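Side-chain contacts in alpha-glucosidase (Bacteroides thetaiotaomicron, PDB 5XFM), which probably hydrolyses beta-L-arabinopyranosides and alpha-galactosides, as a bifunctional calcium-containing enzyme of glycoside hydrolase family 97: residues I309-D312 with D313-Y317; S346-E349 with Y350-K354. The protein carries 1 engineered substitution. All coordinates share one frame; numbering follows the deposited sequence.

Interaction 1 of 2, residues I309-D312 with D313-Y317; sequences INYD and DQVRY
The carboxylate of Asp313 is held at both oxygens: its OD2 accepts from Asn310 ND2 at 2.8 Å, while OD1 faces Arg316 NH1 at 3.0 Å in a salt bridge whose hydrogen bond is weak. Arg500 forms a second salt bridge to OD1, so the negative charge of this buried aspartate is probably balanced by the two arginines. ND2 meets OD2 from above the carboxylate plane, the amide and carboxylate being turned 57° apart. Asn310 is the N-cap of the helix, and its OD1 accepts from Asp313 N at 3.1 Å along a nearly straight N-H (166°). Its CG stands between the backbone N and the carbonyl carbon (chi1 56°), swinging the amide back over the first turn, where asparagine serves as both acceptor and donor. With an alanine here, Asp313 N would probably lose its capping acceptor and OD2 the amide donor that steadies the carboxylate. On another side of the helix Tyr311 CE1 packs against Val315 CG2 at 3.5 Å, one turn on, an apolar pair suited to an interhelical face. Gln314 sends NE2 back to Ser308 O and Ser300 OG, tying the helix to the preceding loop and to helix 300-304. Within the TIM-barrel-type domain, helix 311-324 starts beside helix 300-304, which follows strand 295-299, and packs Tyr311 and Val315 against helix 341-353.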
loop_
_atom_site.group_PDB
_atom_site.type_symbol
_atom_site.label_atom_id
_atom_site.label_comp_id
_atom_site.label_asym_id
_atom_site.label_seq_id
_atom_site.Cartn_x
_atom_site.Cartn_y
_atom_site.Cartn_z
ATOM N N ILE A 309 -0.839 4.870 -27.975
ATOM C CA ILE A 309 -0.549 3.448 -28.111
ATOM C C ILE A 309 -0.367 3.084 -29.578
ATOM O O ILE A 309 -1.263 2.529 -30.222
ATOM C CB ILE A 309 -1.648 2.584 -27.473
ATOM C CG1 ILE A 309 -1.882 3.053 -26.039
ATOM C CG2 ILE A 309 -1.249 1.117 -27.484
ATOM C CD1 ILE A 309 -0.666 2.890 -25.151
ATOM N N ASN A 310 0.806 3.434 -30.092
ATOM C CA ASN A 310 1.214 3.114 -31.454
ATOM C C ASN A 310 2.734 3.066 -31.499
ATOM O O ASN A 310 3.394 3.557 -30.587
ATOM C CB ASN A 310 0.671 4.138 -32.461
ATOM C CG ASN A 310 1.087 5.559 -32.124
ATOM O OD1 ASN A 310 2.212 5.971 -32.406
ATOM N ND2 ASN A 310 0.177 6.315 -31.521
ATOM N N TYR A 311 3.283 2.487 -32.563
ATOM C CA TYR A 311 4.724 2.256 -32.665
ATOM C C TYR A 311 5.567 3.523 -32.475
ATOM O O TYR A 311 6.505 3.532 -31.680
ATOM C CB TYR A 311 5.054 1.611 -34.017
ATOM C CG TYR A 311 6.455 1.039 -34.098
ATOM C CD1 TYR A 311 7.539 1.843 -34.431
ATOM C CD2 TYR A 311 6.696 -0.301 -33.819
ATOM C CE1 TYR A 311 8.820 1.325 -34.498
ATOM C CE2 TYR A 311 7.976 -0.827 -33.884
ATOM C CZ TYR A 311 9.032 -0.006 -34.224
ATOM O OH TYR A 311 10.306 -0.518 -34.287
ATOM N N ASP A 312 5.222 4.592 -33.183
ATOM C CA ASP A 312 6.073 5.781 -33.232
ATOM C C ASP A 312 6.106 6.561 -31.919
ATOM O O ASP A 312 7.159 7.047 -31.505
ATOM C CB ASP A 312 5.610 6.711 -34.363
ATOM C CG ASP A 312 5.869 6.132 -35.745
ATOM O OD1 ASP A 312 6.680 5.185 -35.865
ATOM O OD2 ASP A 312 5.260 6.626 -36.716
ATOM N N ASP A 313 4.959 6.671 -31.259
ATOM C CA ASP A 313 4.900 7.337 -29.962
ATOM C C ASP A 313 5.661 6.545 -28.912
ATOM O O ASP A 313 6.308 7.116 -28.031
ATOM C CB ASP A 313 3.450 7.531 -29.524
ATOM C CG ASP A 313 2.745 8.621 -30.314
ATOM O OD1 ASP A 313 3.421 9.574 -30.752
ATOM O OD2 ASP A 313 1.516 8.516 -30.505
ATOM N N GLN A 314 5.604 5.224 -29.017
ATOM C CA GLN A 314 6.353 4.377 -28.095
ATOM C C GLN A 314 7.841 4.517 -28.373
ATOM O O GLN A 314 8.644 4.466 -27.454
ATOM C CB GLN A 314 5.910 2.921 -28.213
ATOM C CG GLN A 314 4.477 2.661 -27.727
ATOM C CD GLN A 314 4.155 3.345 -26.411
ATOM O OE1 GLN A 314 4.857 3.159 -25.421
ATOM N NE2 GLN A 314 3.069 4.114 -26.387
ATOM N N VAL A 315 8.206 4.720 -29.636
ATOM C CA VAL A 315 9.590 5.030 -29.978
ATOM C C VAL A 315 9.992 6.331 -29.291
ATOM O O VAL A 315 11.075 6.445 -28.715
ATOM C CB VAL A 315 9.808 5.160 -31.501
ATOM C CG1 VAL A 315 11.167 5.806 -31.800
ATOM C CG2 VAL A 315 9.708 3.801 -32.175
ATOM N N ARG A 316 9.099 7.310 -29.353
ATOM C CA ARG A 316 9.317 8.596 -28.701
ATOM C C ARG A 316 9.577 8.447 -27.204
ATOM O O ARG A 316 10.517 9.040 -26.674
ATOM C CB ARG A 316 8.109 9.509 -28.941
ATOM C CG ARG A 316 8.196 10.285 -30.240
ATOM C CD ARG A 316 6.957 11.120 -30.495
ATOM N NE ARG A 316 7.038 11.790 -31.789
ATOM C CZ ARG A 316 6.345 11.416 -32.861
ATOM N NH1 ARG A 316 5.515 10.383 -32.788
ATOM N NH2 ARG A 316 6.482 12.076 -34.006
ATOM N N TYR A 317 8.758 7.651 -26.520
ATOM C CA TYR A 317 8.912 7.500 -25.072
ATOM C C TYR A 317 10.091 6.612 -24.684
ATOM O O TYR A 317 10.665 6.763 -23.604
ATOM C CB TYR A 317 7.611 6.977 -24.459
ATOM C CG TYR A 317 6.743 8.109 -23.967
ATOM C CD1 TYR A 317 6.027 8.886 -24.866
ATOM C CD2 TYR A 317 6.641 8.406 -22.613
ATOM C CE1 TYR A 317 5.236 9.929 -24.440
ATOM C CE2 TYR A 317 5.848 9.455 -22.176
ATOM C CZ TYR A 317 5.145 10.210 -23.098
ATOM O OH TYR A 317 4.347 11.254 -22.697
#

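Interaction 2 of 2, residues S346-E349 with Y350-K354; sequences SLVE and YARDK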
loop_
_atom_site.group_PDB
_atom_site.type_symbol
_atom_site.label_atom_id
_atom_site.label_comp_id
_atom_site.label_asym_id
_atom_site.label_seq_id
_atom_site.Cartn_x
_atom_site.Cartn_y
_atom_site.Cartn_z
ATOM N N SER A 346 10.578 -5.786 -32.428
ATOM C CA SER A 346 11.455 -4.761 -32.974
ATOM C C SER A 346 11.461 -3.546 -32.058
ATOM O O SER A 346 12.470 -2.853 -31.941
ATOM C CB SER A 346 11.029 -4.379 -34.395
ATOM O OG SER A 346 9.776 -3.720 -34.404
ATOM N N LEU A 347 10.340 -3.307 -31.386
ATOM C CA LEU A 347 10.274 -2.233 -30.397
ATOM C C LEU A 347 11.192 -2.553 -29.210
ATOM O O LEU A 347 11.913 -1.684 -28.713
ATOM C CB LEU A 347 8.829 -2.015 -29.936
ATOM C CG LEU A 347 8.329 -0.590 -29.670
ATOM C CD1 LEU A 347 8.854 0.419 -30.692
ATOM C CD2 LEU A 347 6.807 -0.568 -29.648
ATOM N N VAL A 348 11.172 -3.809 -28.773
ATOM C CA VAL A 348 12.035 -4.271 -27.683
ATOM C C VAL A 348 13.505 -4.157 -28.076
ATOM O O VAL A 348 14.337 -3.706 -27.286
ATOM C CB VAL A 348 11.714 -5.732 -27.275
ATOM C CG1 VAL A 348 12.780 -6.288 -26.347
ATOM C CG2 VAL A 348 10.332 -5.829 -26.623
ATOM N N GLU A 349 13.822 -4.587 -29.292
ATOM C CA GLU A 349 15.183 -4.488 -29.816
ATOM C C GLU A 349 15.657 -3.030 -29.840
ATOM O O GLU A 349 16.775 -2.707 -29.418
ATOM C CB GLU A 349 15.243 -5.108 -31.204
ATOM C CG GLU A 349 15.252 -6.620 -31.160
ATOM C CD GLU A 349 15.041 -7.244 -32.521
ATOM O OE1 GLU A 349 14.389 -6.605 -33.378
ATOM O OE2 GLU A 349 15.507 -8.386 -32.721
ATOM N N TYR A 350 14.787 -2.155 -30.335
ATOM C CA TYR A 350 15.081 -0.732 -30.409
ATOM C C TYR A 350 15.351 -0.170 -29.012
ATOM O O TYR A 350 16.331 0.545 -28.802
ATOM C CB TYR A 350 13.919 0.021 -31.063
ATOM C CG TYR A 350 14.143 1.514 -31.176
ATOM C CD1 TYR A 350 14.903 2.046 -32.213
ATOM C CD2 TYR A 350 13.618 2.388 -30.232
ATOM C CE1 TYR A 350 15.117 3.410 -32.318
ATOM C CE2 TYR A 350 13.833 3.750 -30.324
ATOM C CZ TYR A 350 14.581 4.257 -31.371
ATOM O OH TYR A 350 14.794 5.613 -31.467
ATOM N N ALA A 351 14.486 -0.511 -28.059
ATOM C CA ALA A 351 14.656 -0.085 -26.670
ATOM C C ALA A 351 15.969 -0.579 -26.069
ATOM O O ALA A 351 16.655 0.161 -25.353
ATOM C CB ALA A 351 13.483 -0.560 -25.824
ATOM N N ARG A 352 16.311 -1.835 -26.346
ATOM C CA ARG A 352 17.544 -2.421 -25.822
ATOM C C ARG A 352 18.778 -1.715 -26.381
ATOM O O ARG A 352 19.757 -1.504 -25.669
ATOM C CB ARG A 352 17.618 -3.918 -26.132
ATOM C CG ARG A 352 18.938 -4.553 -25.708
ATOM C CD ARG A 352 18.840 -6.061 -25.500
ATOM N NE ARG A 352 17.779 -6.407 -24.559
ATOM C CZ ARG A 352 16.681 -7.083 -24.880
ATOM N NH1 ARG A 352 16.514 -7.533 -26.115
ATOM N NH2 ARG A 352 15.769 -7.346 -23.955
ATOM N N ASP A 353 18.730 -1.341 -27.657
ATOM C CA ASP A 353 19.849 -0.619 -28.255
ATOM C C ASP A 353 20.023 0.764 -27.608
ATOM O O ASP A 353 21.099 1.359 -27.667
ATOM C CB ASP A 353 19.667 -0.484 -29.769
ATOM C CG ASP A 353 20.807 0.276 -30.427
ATOM O OD1 ASP A 353 21.971 -0.154 -30.271
ATOM O OD2 ASP A 353 20.546 1.303 -31.089
ATOM N N LYS A 354 18.955 1.276 -27.005
ATOM C CA LYS A 354 19.004 2.573 -26.333
ATOM C C LYS A 354 19.203 2.425 -24.819
ATOM O O LYS A 354 19.145 3.408 -24.077
ATOM C CB LYS A 354 17.724 3.371 -26.614
ATOM C CG LYS A 354 17.406 3.582 -28.092
ATOM C CD LYS A 354 18.348 4.585 -28.736
ATOM C CE LYS A 354 17.998 4.808 -30.194
ATOM N NZ LYS A 354 18.148 3.553 -30.986
#
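Val348 CG1 and Arg352 CG both stand anti to their backbone N (chi1 169° and 175°), and a bend farther out in the arginine (chi3 -54°) brings its guanidinium back beside the valine. This is an i to i+4 pairing along an alpha-helix of the barrel domain, helix 341-353, with the two side chains lying alongside and pointing the same way. CG1 of Val348 touches Arg352 NH1 at 3.9 Å and NH2 at nearly the same distance, a van der Waals contact that lets the charged group of an exposed arginine rest on a methyl of the buried Val348. Val348 and Ala351 pack on Leu358 of strand 357-363; the branched and the small side chain suit a helix face packed on a strand. The backbone beneath is regular, Arg352 N reaching Val348 O at 2.9 Å. Tyr350 belongs to the side facing helix 311-324: its side chain touches Ile318, and its hydroxyl hydrogen-bonds to Asp319, so tyrosine supplies both an apolar surface and a polar end. Lys354 NZ forms a salt bridge with Asp353 OD2, its hydrogen bond weak. Of the lysine chain, CG sits over one face of the Tyr350 ring, 4.2 Å above the plane and offset toward the rim.

Strand 295-299 and helix 300-304 precede interaction 1, which closes a short turn at the start of helix 311-324. The chain then passes through strand 328-331 and the short helix 335-338 into helix 341-353, where interaction 2 spans successive turns before strand 357-363. The two contacts are in series, neither nested nor crossed, with centres about 12 Å apart. They meet where the helices pack side by side: Leu347 CD1 lies 3.5 Å from Tyr311 CE2 and also touches Val315, whose CG1 in turn lies against Tyr350 OH. A probable hydrogen bond joins Tyr311 OH to Ser346 OG at 3.2 Å. Two helices flanking the parallel barrel sheet, 311-324 and 341-353, are thereby tied together.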